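Local coordinates for DUF5624 domain-containing protein (PDB 4JX2) that is of unknown function but is probably secreted, carries a DUF5624 domain and combines alpha helices with a mixed beta sheet in a two-chain assembly, at residues P121-M124 and Y125-K128; A206-N210 and D211-G215; G414-E417 and G418-T421; T114-S117 and H118-P121. One frame throughout, in Å; residues are numbered along the deposited sequence.

Contact 1: residues P121-M124 and Y125-K128; sequences PALM and YLAK
Leu126 lies one turn beyond Ala122 and Leu123 on the alpha helix 119-131, and its side chain folds back over their carbonyls. With CG anti to its own carbonyl carbon (chi1 -72°), the chain leans toward the turn before it. Leu126 CB passes 3.5 Å from Leu123 O. Leu126 CG lies 3.3 Å from Ala122 O, the carbonyl that also accepts Leu126 N in a backbone hydrogen bond of 3.0 Å. At the tip, Leu126 CD1 meets Leu123 CD2 at 4.0 Å, an apolar contact between two leucines set obliquely to each other.

The same i to i+4 pattern runs through the segment. Tyr125 N bonds to Pro121 O at 2.9 Å, Ala127 N to Leu123 O at 3.0 Å, and Lys128 N to Met124 O at a longer 3.2 Å. The Tyr125 ring leans back along the helix, with Pro121 O set obliquely to it, and meets Phe41 of the second subunit edge to face. Lys128 carries its ammonium away from the preceding turn to salt bridges with Glu131 and with Glu338 of the second subunit, so this charge is shared between the chains.

All these residues are buried, because the helix is packed on several sides. Ala122, Leu123 and Leu126 face helix 136-155; Leu123 also reaches helix 175-197 and, beside the selenomethionine Met124, helix 205-213. Pro121, Met124 and Tyr125 pack on the second subunit.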
loop_
_atom_site.group_PDB
_atom_site.type_symbol
_atom_site.label_atom_id
_atom_site.label_comp_id
_atom_site.label_asym_id
_atom_site.label_seq_id
_atom_site.Cartn_x
_atom_site.Cartn_y
_atom_site.Cartn_z
ATOM N N PRO A 121 12.906 19.101 12.113
ATOM C CA PRO A 121 12.494 17.822 12.745
ATOM C C PRO A 121 13.422 17.370 13.872
ATOM O O PRO A 121 12.930 16.867 14.885
ATOM C CB PRO A 121 12.525 16.830 11.580
ATOM C CG PRO A 121 12.243 17.683 10.382
ATOM C CD PRO A 121 12.977 18.958 10.641
ATOM N N ALA A 122 14.755 17.573 13.718
ATOM C CA ALA A 122 15.754 17.243 14.756
ATOM C C ALA A 122 15.428 17.952 16.076
ATOM O O ALA A 122 15.380 17.302 17.129
ATOM C CB ALA A 122 17.152 17.628 14.295
ATOM N N LEU A 123 15.153 19.276 16.003
ATOM C CA LEU A 123 14.820 20.084 17.168
ATOM C C LEU A 123 13.487 19.655 17.783
ATOM O O LEU A 123 13.380 19.612 19.020
ATOM C CB LEU A 123 14.825 21.575 16.823
ATOM C CG LEU A 123 16.211 22.216 16.739
ATOM C CD1 LEU A 123 16.120 23.620 16.210
ATOM C CD2 LEU A 123 16.949 22.176 18.101
HETATM N N MSE A 124 12.500 19.285 16.928
HETATM C CA MSE A 124 11.182 18.771 17.362
HETATM C C MSE A 124 11.357 17.481 18.184
HETATM O O MSE A 124 10.782 17.343 19.268
HETATM C CB MSE A 124 10.270 18.501 16.160
HETATM C CG MSE A 124 9.758 19.743 15.487
HETATM SE SE MSE A 124 8.953 19.281 13.753
HETATM C CE MSE A 124 9.511 20.852 12.717
ATOM N N TYR A 125 12.213 16.574 17.680
ATOM C CA TYR A 125 12.561 15.304 18.306
ATOM C C TYR A 125 13.237 15.543 19.641
ATOM O O TYR A 125 12.913 14.850 20.607
ATOM C CB TYR A 125 13.467 14.473 17.378
ATOM C CG TYR A 125 12.764 13.665 16.300
ATOM C CD1 TYR A 125 11.647 14.168 15.632
ATOM C CD2 TYR A 125 13.268 12.438 15.884
ATOM C CE1 TYR A 125 11.017 13.446 14.617
ATOM C CE2 TYR A 125 12.657 11.714 14.856
ATOM C CZ TYR A 125 11.517 12.213 14.241
ATOM O OH TYR A 125 10.899 11.502 13.245
ATOM N N LEU A 126 14.135 16.548 19.715
ATOM C CA LEU A 126 14.856 16.903 20.948
ATOM C C LEU A 126 13.887 17.399 22.037
ATOM O O LEU A 126 14.064 17.033 23.204
ATOM C CB LEU A 126 15.963 17.936 20.678
ATOM C CG LEU A 126 17.195 17.410 19.920
ATOM C CD1 LEU A 126 18.021 18.541 19.405
ATOM C CD2 LEU A 126 18.046 16.509 20.786
ATOM N N ALA A 127 12.830 18.154 21.641
ATOM C CA ALA A 127 11.780 18.646 22.537
ATOM C C ALA A 127 11.005 17.468 23.148
ATOM O O ALA A 127 10.695 17.500 24.356
ATOM C CB ALA A 127 10.840 19.591 21.795
ATOM N N LYS A 128 10.729 16.406 22.330
ATOM C CA LYS A 128 10.037 15.188 22.800
ATOM C C LYS A 128 10.950 14.384 23.761
ATOM O O LYS A 128 10.472 13.947 24.823
ATOM C CB LYS A 128 9.553 14.307 21.641
ATOM C CG LYS A 128 8.729 13.099 22.121
ATOM C CD LYS A 128 7.241 13.317 22.042
ATOM C CE LYS A 128 6.626 13.565 23.379
ATOM N NZ LYS A 128 5.190 13.916 23.242
#

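Contact 2: residues A206-N210 and D211-G215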
loop_
_atom_site.group_PDB
_atom_site.type_symbol
_atom_site.label_atom_id
_atom_site.label_comp_id
_atom_site.label_asym_id
_atom_site.label_seq_id
_atom_site.Cartn_x
_atom_site.Cartn_y
_atom_site.Cartn_z
ATOM N N ALA A 206 5.981 23.867 22.359
ATOM C CA ALA A 206 5.376 25.190 22.238
ATOM C C ALA A 206 6.412 26.296 22.028
ATOM O O ALA A 206 6.235 27.121 21.125
ATOM C CB ALA A 206 4.552 25.480 23.477
ATOM N N SER A 207 7.479 26.310 22.863
ATOM C CA SER A 207 8.560 27.279 22.824
ATOM C C SER A 207 9.302 27.169 21.503
ATOM O O SER A 207 9.554 28.195 20.864
ATOM C CB SER A 207 9.511 27.065 23.998
ATOM O OG SER A 207 8.898 27.394 25.237
ATOM N N LEU A 208 9.579 25.928 21.047
ATOM C CA LEU A 208 10.278 25.679 19.781
ATOM C C LEU A 208 9.517 26.308 18.595
ATOM O O LEU A 208 10.135 26.970 17.747
ATOM C CB LEU A 208 10.477 24.163 19.562
ATOM C CG LEU A 208 10.948 23.715 18.176
ATOM C CD1 LEU A 208 12.430 24.055 17.933
ATOM C CD2 LEU A 208 10.682 22.268 17.982
ATOM N N GLN A 209 8.179 26.131 18.569
ATOM C CA GLN A 209 7.346 26.686 17.528
ATOM C C GLN A 209 7.409 28.220 17.525
ATOM O O GLN A 209 7.677 28.829 16.485
ATOM C CB GLN A 209 5.896 26.209 17.695
ATOM C CG GLN A 209 4.977 26.907 16.691
ATOM C CD GLN A 209 3.580 26.403 16.560
ATOM O OE1 GLN A 209 3.119 26.152 15.452
ATOM N NE2 GLN A 209 2.864 26.288 17.664
ATOM N N ASN A 210 7.159 28.838 18.691
ATOM C CA ASN A 210 7.108 30.289 18.806
ATOM C C ASN A 210 8.488 30.960 18.660
ATOM O O ASN A 210 8.581 31.967 17.959
ATOM C CB ASN A 210 6.459 30.652 20.138
ATOM C CG ASN A 210 6.254 32.120 20.384
ATOM O OD1 ASN A 210 5.300 32.732 19.908
ATOM N ND2 ASN A 210 7.118 32.700 21.187
ATOM N N ASP A 211 9.544 30.413 19.314
ATOM C CA ASP A 211 10.878 31.037 19.356
ATOM C C ASP A 211 11.735 30.794 18.128
ATOM O O ASP A 211 12.647 31.589 17.861
ATOM C CB ASP A 211 11.673 30.579 20.593
ATOM C CG ASP A 211 11.018 30.865 21.927
ATOM O OD1 ASP A 211 10.194 31.800 21.998
ATOM O OD2 ASP A 211 11.371 30.190 22.912
ATOM N N PHE A 212 11.478 29.703 17.399
ATOM C CA PHE A 212 12.333 29.328 16.273
ATOM C C PHE A 212 11.574 29.063 14.941
ATOM O O PHE A 212 11.818 29.769 13.960
ATOM C CB PHE A 212 13.171 28.097 16.675
ATOM C CG PHE A 212 13.979 27.489 15.560
ATOM C CD1 PHE A 212 15.054 28.176 15.000
ATOM C CD2 PHE A 212 13.678 26.224 15.074
ATOM C CE1 PHE A 212 15.808 27.605 13.976
ATOM C CE2 PHE A 212 14.429 25.664 14.032
ATOM C CZ PHE A 212 15.520 26.340 13.532
ATOM N N LEU A 213 10.687 28.059 14.898
ATOM C CA LEU A 213 9.990 27.697 13.666
ATOM C C LEU A 213 9.227 28.874 13.041
ATOM O O LEU A 213 9.289 29.049 11.830
ATOM C CB LEU A 213 9.050 26.497 13.892
ATOM C CG LEU A 213 9.716 25.190 14.326
ATOM C CD1 LEU A 213 8.687 24.135 14.647
ATOM C CD2 LEU A 213 10.724 24.697 13.296
ATOM N N ASN A 214 8.571 29.703 13.861
ATOM C CA ASN A 214 7.778 30.859 13.402
ATOM C C ASN A 214 8.606 32.123 13.185
ATOM O O ASN A 214 8.104 33.098 12.614
ATOM C CB ASN A 214 6.659 31.161 14.404
ATOM C CG ASN A 214 5.579 30.120 14.421
ATOM O OD1 ASN A 214 4.806 30.029 15.379
ATOM N ND2 ASN A 214 5.491 29.318 13.357
ATOM N N GLY A 215 9.846 32.091 13.647
ATOM C CA GLY A 215 10.738 33.232 13.562
ATOM C C GLY A 215 10.780 33.962 14.887
ATOM O O GLY A 215 9.999 33.668 15.814
#
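The last turn of helix 205-213 widens from alpha to pi spacing, and Leu208 and Gln209 meet Phe212, Leu213 and Asn214 there. The alpha pattern still holds for Asp211 N, which bonds to Ser207 O at 2.7 Å. One step on, Leu208 O takes two donors: Leu213 N, five residues ahead, approaches in the carbonyl plane at 3.1 Å, while Phe212 N comes from above that plane, 38° out of it. Asn214 N repeats the i to i+5 spacing with Gln209 O at 2.9 Å. Gly215 then leaves helical geometry with a positive phi of 100°.

On the outer side, Asn210 ND2 makes a weak hydrogen bond to Asp211 OD1 at 3.3 Å, with the amide and carboxylate planes 67° apart. Asn214 turns its amide back over the preceding turn, and Asn214 OD1 comes 3.4 Å from Gln209 CG. The polar ends of these two residues are held by the second subunit, Gln209 by Thr341 and Asn342, and Asn214 by Asn342, so the end of the helix is part of the subunit interface.

The inner side is apolar. The Phe212 ring stacks with Tyr192 and Tyr223, while Leu213 packs on Met227 of helix 223-247. Leu208 and Phe212 project side by side in the same direction, each with CG anti to its backbone N. Leu208 CD1 thereby lies 3.8 Å from Phe212 CD2, oblique to the ring.

Contact 3: residues G414-E417 and G418-T421; sequences GFPE and GIST
A water bridges Phe415 and Ile419, 2.7 Å from Ile419 O and 3.1 Å from Phe415 O, at the open end of a type II beta turn running from Pro416 to Ile419. The turn itself is closed by Ile419 N, which bonds to Pro416 O at 2.9 Å with an N-H...O angle of 153°. Its middle residues are Glu417 and Gly418. Gly418 takes the positive phi (104°) usual for the third position of such a turn.

Side chains close over the turn on one side. Ile419 CD1 rests against the proline ring, 3.7 Å from Pro416 CB, and the CG2 branch turns to Phe415 CB at 4.1 Å, so the two branches of Ile419 divide between the two residues. Pro416 and Ile419 also pack on the loop around Ile221, joining this surface turn to the segment that leads into helix 223-247. Glu417, at the corner, is exposed.

The Phe415 ring reaches past the turn to the residues after it. Its CG stands anti to the carbonyl carbon (chi1 -68°), which lays the ring over Ser420 and Thr421; the next residue, Tyr422, meets it edge to face. Thr421 CA makes a CH-pi contact over the Phe415 ring face, 3.8 Å from the centroid.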
loop_
_atom_site.group_PDB
_atom_site.type_symbol
_atom_site.label_atom_id
_atom_site.label_comp_id
_atom_site.label_asym_id
_atom_site.label_seq_id
_atom_site.Cartn_x
_atom_site.Cartn_y
_atom_site.Cartn_z
ATOM N N GLY A 414 7.340 34.078 -0.772
ATOM C CA GLY A 414 6.856 33.675 0.549
ATOM C C GLY A 414 7.478 34.357 1.750
ATOM O O GLY A 414 7.287 33.912 2.885
ATOM N N PHE A 415 8.192 35.453 1.522
ATOM C CA PHE A 415 8.876 36.169 2.591
ATOM C C PHE A 415 7.938 37.024 3.425
ATOM O O PHE A 415 6.973 37.558 2.872
ATOM C CB PHE A 415 10.004 37.033 2.021
ATOM C CG PHE A 415 11.109 36.172 1.462
ATOM C CD1 PHE A 415 12.019 35.543 2.310
ATOM C CD2 PHE A 415 11.205 35.939 0.093
ATOM C CE1 PHE A 415 13.018 34.722 1.798
ATOM C CE2 PHE A 415 12.205 35.117 -0.419
ATOM C CZ PHE A 415 13.100 34.505 0.436
ATOM N N PRO A 416 8.197 37.180 4.756
ATOM C CA PRO A 416 7.321 38.047 5.566
ATOM C C PRO A 416 7.236 39.460 4.994
ATOM O O PRO A 416 8.184 39.925 4.372
ATOM C CB PRO A 416 7.997 38.051 6.949
ATOM C CG PRO A 416 8.825 36.836 6.992
ATOM C CD PRO A 416 9.288 36.609 5.580
ATOM N N GLU A 417 6.085 40.120 5.179
ATOM C CA GLU A 417 5.831 41.486 4.714
ATOM C C GLU A 417 6.967 42.393 5.175
ATOM O O GLU A 417 7.299 42.405 6.364
ATOM C CB GLU A 417 4.466 41.980 5.234
ATOM C CG GLU A 417 4.054 43.355 4.722
ATOM C CD GLU A 417 2.687 43.466 4.064
ATOM O OE1 GLU A 417 1.781 42.665 4.396
ATOM O OE2 GLU A 417 2.517 44.383 3.226
ATOM N N GLY A 418 7.612 43.049 4.213
ATOM C CA GLY A 418 8.748 43.922 4.480
ATOM C C GLY A 418 10.105 43.342 4.127
ATOM O O GLY A 418 11.098 44.085 4.114
ATOM N N ILE A 419 10.160 42.015 3.850
ATOM C CA ILE A 419 11.368 41.251 3.488
ATOM C C ILE A 419 11.222 40.751 2.038
ATOM O O ILE A 419 10.135 40.307 1.639
ATOM C CB ILE A 419 11.603 40.080 4.502
ATOM C CG1 ILE A 419 11.815 40.616 5.943
ATOM C CG2 ILE A 419 12.776 39.180 4.081
ATOM C CD1 ILE A 419 11.286 39.754 7.048
ATOM N N SER A 420 12.317 40.808 1.260
ATOM C CA SER A 420 12.327 40.380 -0.148
ATOM C C SER A 420 13.148 39.085 -0.389
ATOM O O SER A 420 12.834 38.317 -1.315
ATOM C CB SER A 420 12.858 41.499 -1.039
ATOM O OG SER A 420 14.019 42.088 -0.475
ATOM N N THR A 421 14.195 38.852 0.420
ATOM C CA THR A 421 15.052 37.664 0.305
ATOM C C THR A 421 15.735 37.403 1.653
ATOM O O THR A 421 15.539 38.166 2.601
ATOM C CB THR A 421 16.063 37.851 -0.859
ATOM O OG1 THR A 421 16.703 36.608 -1.153
ATOM C CG2 THR A 421 17.092 38.936 -0.585
HETATM O O HOH W 1 7.538 39.976 1.073
#

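Contact 4: residues T114-S117 and H118-P121; sequences TAIS and HIGP
Thr114 CG2 sits over one face of the His118 imidazole, a CH-pi contact 3.7 Å from the ring centroid, where two consecutive helices, 110-117 and 119-131, meet with His118 between them. The methyl is offset toward the rim and lies nearest CE1. The two side chains run alongside each other, and the backbone holds them in step: His118 N bonds to Thr114 O at 3.0 Å, with the donor near the line of the Thr114 carbonyl.

Across the join the spacing drops to i to i+3. Ile119 N reaches Ile116 O at 3.3 Å and comes from 61° above the carbonyl plane. Ile116 O is also bonded by Tyr223 OH. The Ile116 and Ile119 side chains point the same way, with their CD1 methyls 4.2 Å apart, into helices 136-155, 175-197 and 223-247.

Farther out, Thr114 OG1 bonds to Phe110 O, and Ser117 OG to Met113 O and Thr230 OG1. Phe41 of the second subunit meets the His118 ring, and a sulfate, probably from the crystallisation liquor, lies about 5 Å from that side chain. Pro121 has no N-H to offer the preceding turn; instead Pro121 CD lies 3.4 Å from Ser117 O.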
loop_
_atom_site.group_PDB
_atom_site.type_symbol
_atom_site.label_atom_id
_atom_site.label_comp_id
_atom_site.label_asym_id
_atom_site.label_seq_id
_atom_site.Cartn_x
_atom_site.Cartn_y
_atom_site.Cartn_z
ATOM N N THR A 114 19.233 18.350 2.372
ATOM C CA THR A 114 18.436 17.557 3.326
ATOM C C THR A 114 18.919 17.809 4.762
ATOM O O THR A 114 18.079 17.930 5.647
ATOM C CB THR A 114 18.459 16.064 2.941
ATOM O OG1 THR A 114 17.898 15.944 1.634
ATOM C CG2 THR A 114 17.681 15.181 3.892
ATOM N N ALA A 115 20.250 17.922 4.971
ATOM C CA ALA A 115 20.872 18.197 6.261
ATOM C C ALA A 115 20.318 19.485 6.875
ATOM O O ALA A 115 20.027 19.513 8.068
ATOM C CB ALA A 115 22.398 18.289 6.111
ATOM N N ILE A 116 20.143 20.533 6.056
ATOM C CA ILE A 116 19.590 21.822 6.503
ATOM C C ILE A 116 18.061 21.680 6.803
ATOM O O ILE A 116 17.619 22.177 7.837
ATOM C CB ILE A 116 19.913 22.982 5.491
ATOM C CG1 ILE A 116 21.445 23.182 5.336
ATOM C CG2 ILE A 116 19.190 24.310 5.850
ATOM C CD1 ILE A 116 22.265 23.588 6.641
ATOM N N SER A 117 17.292 20.973 5.930
ATOM C CA SER A 117 15.828 20.741 6.051
ATOM C C SER A 117 15.458 20.060 7.337
ATOM O O SER A 117 14.422 20.377 7.928
ATOM C CB SER A 117 15.308 19.856 4.912
ATOM O OG SER A 117 15.449 20.395 3.607
ATOM N N HIS A 118 16.309 19.095 7.742
ATOM C CA HIS A 118 16.171 18.209 8.877
ATOM C C HIS A 118 16.483 18.832 10.247
ATOM O O HIS A 118 16.195 18.193 11.278
ATOM C CB HIS A 118 17.034 16.975 8.649
ATOM C CG HIS A 118 16.361 15.963 7.772
ATOM N ND1 HIS A 118 17.013 14.819 7.360
ATOM C CD2 HIS A 118 15.093 15.939 7.290
ATOM C CE1 HIS A 118 16.127 14.136 6.658
ATOM N NE2 HIS A 118 14.961 14.777 6.576
ATOM N N ILE A 119 16.954 20.093 10.275
ATOM C CA ILE A 119 17.250 20.817 11.521
ATOM C C ILE A 119 15.938 21.013 12.317
ATOM O O ILE A 119 15.936 20.765 13.532
ATOM C CB ILE A 119 18.022 22.134 11.229
ATOM C CG1 ILE A 119 19.481 21.784 10.854
ATOM C CG2 ILE A 119 17.946 23.133 12.402
ATOM C CD1 ILE A 119 20.318 22.946 10.262
ATOM N N GLY A 120 14.850 21.359 11.613
ATOM C CA GLY A 120 13.516 21.512 12.193
ATOM C C GLY A 120 13.050 20.234 12.873
ATOM O O GLY A 120 12.903 20.220 14.104
ATOM N N PRO A 121 12.906 19.101 12.113
ATOM C CA PRO A 121 12.494 17.822 12.745
ATOM C C PRO A 121 13.422 17.370 13.872
ATOM O O PRO A 121 12.930 16.867 14.885
ATOM C CB PRO A 121 12.525 16.830 11.580
ATOM C CG PRO A 121 12.243 17.683 10.382
ATOM C CD PRO A 121 12.977 18.958 10.641
#

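Contacts 4 and 1 are consecutive and share Pro121: the first joins helix 110-117 to helix 119-131, the second continues along helix 119-131. Both are buried. Contact 2, on helix 205-213, is partly buried and packs on helix 119-131, with Leu123 CD1 3.4 Å from Phe212 CE2, while Phe212 CZ approaches Ile119 CG2 of contact 4. All three touch the second subunit. Contact 3 stands apart at the surface, its centre about 18 Å from that of contact 2, and uses a water and a type II turn with glycine at its third position where the others use helical bonds, regular in contact 1, widened in contact 2, with one bond shortened to i to i+3 in contact 4.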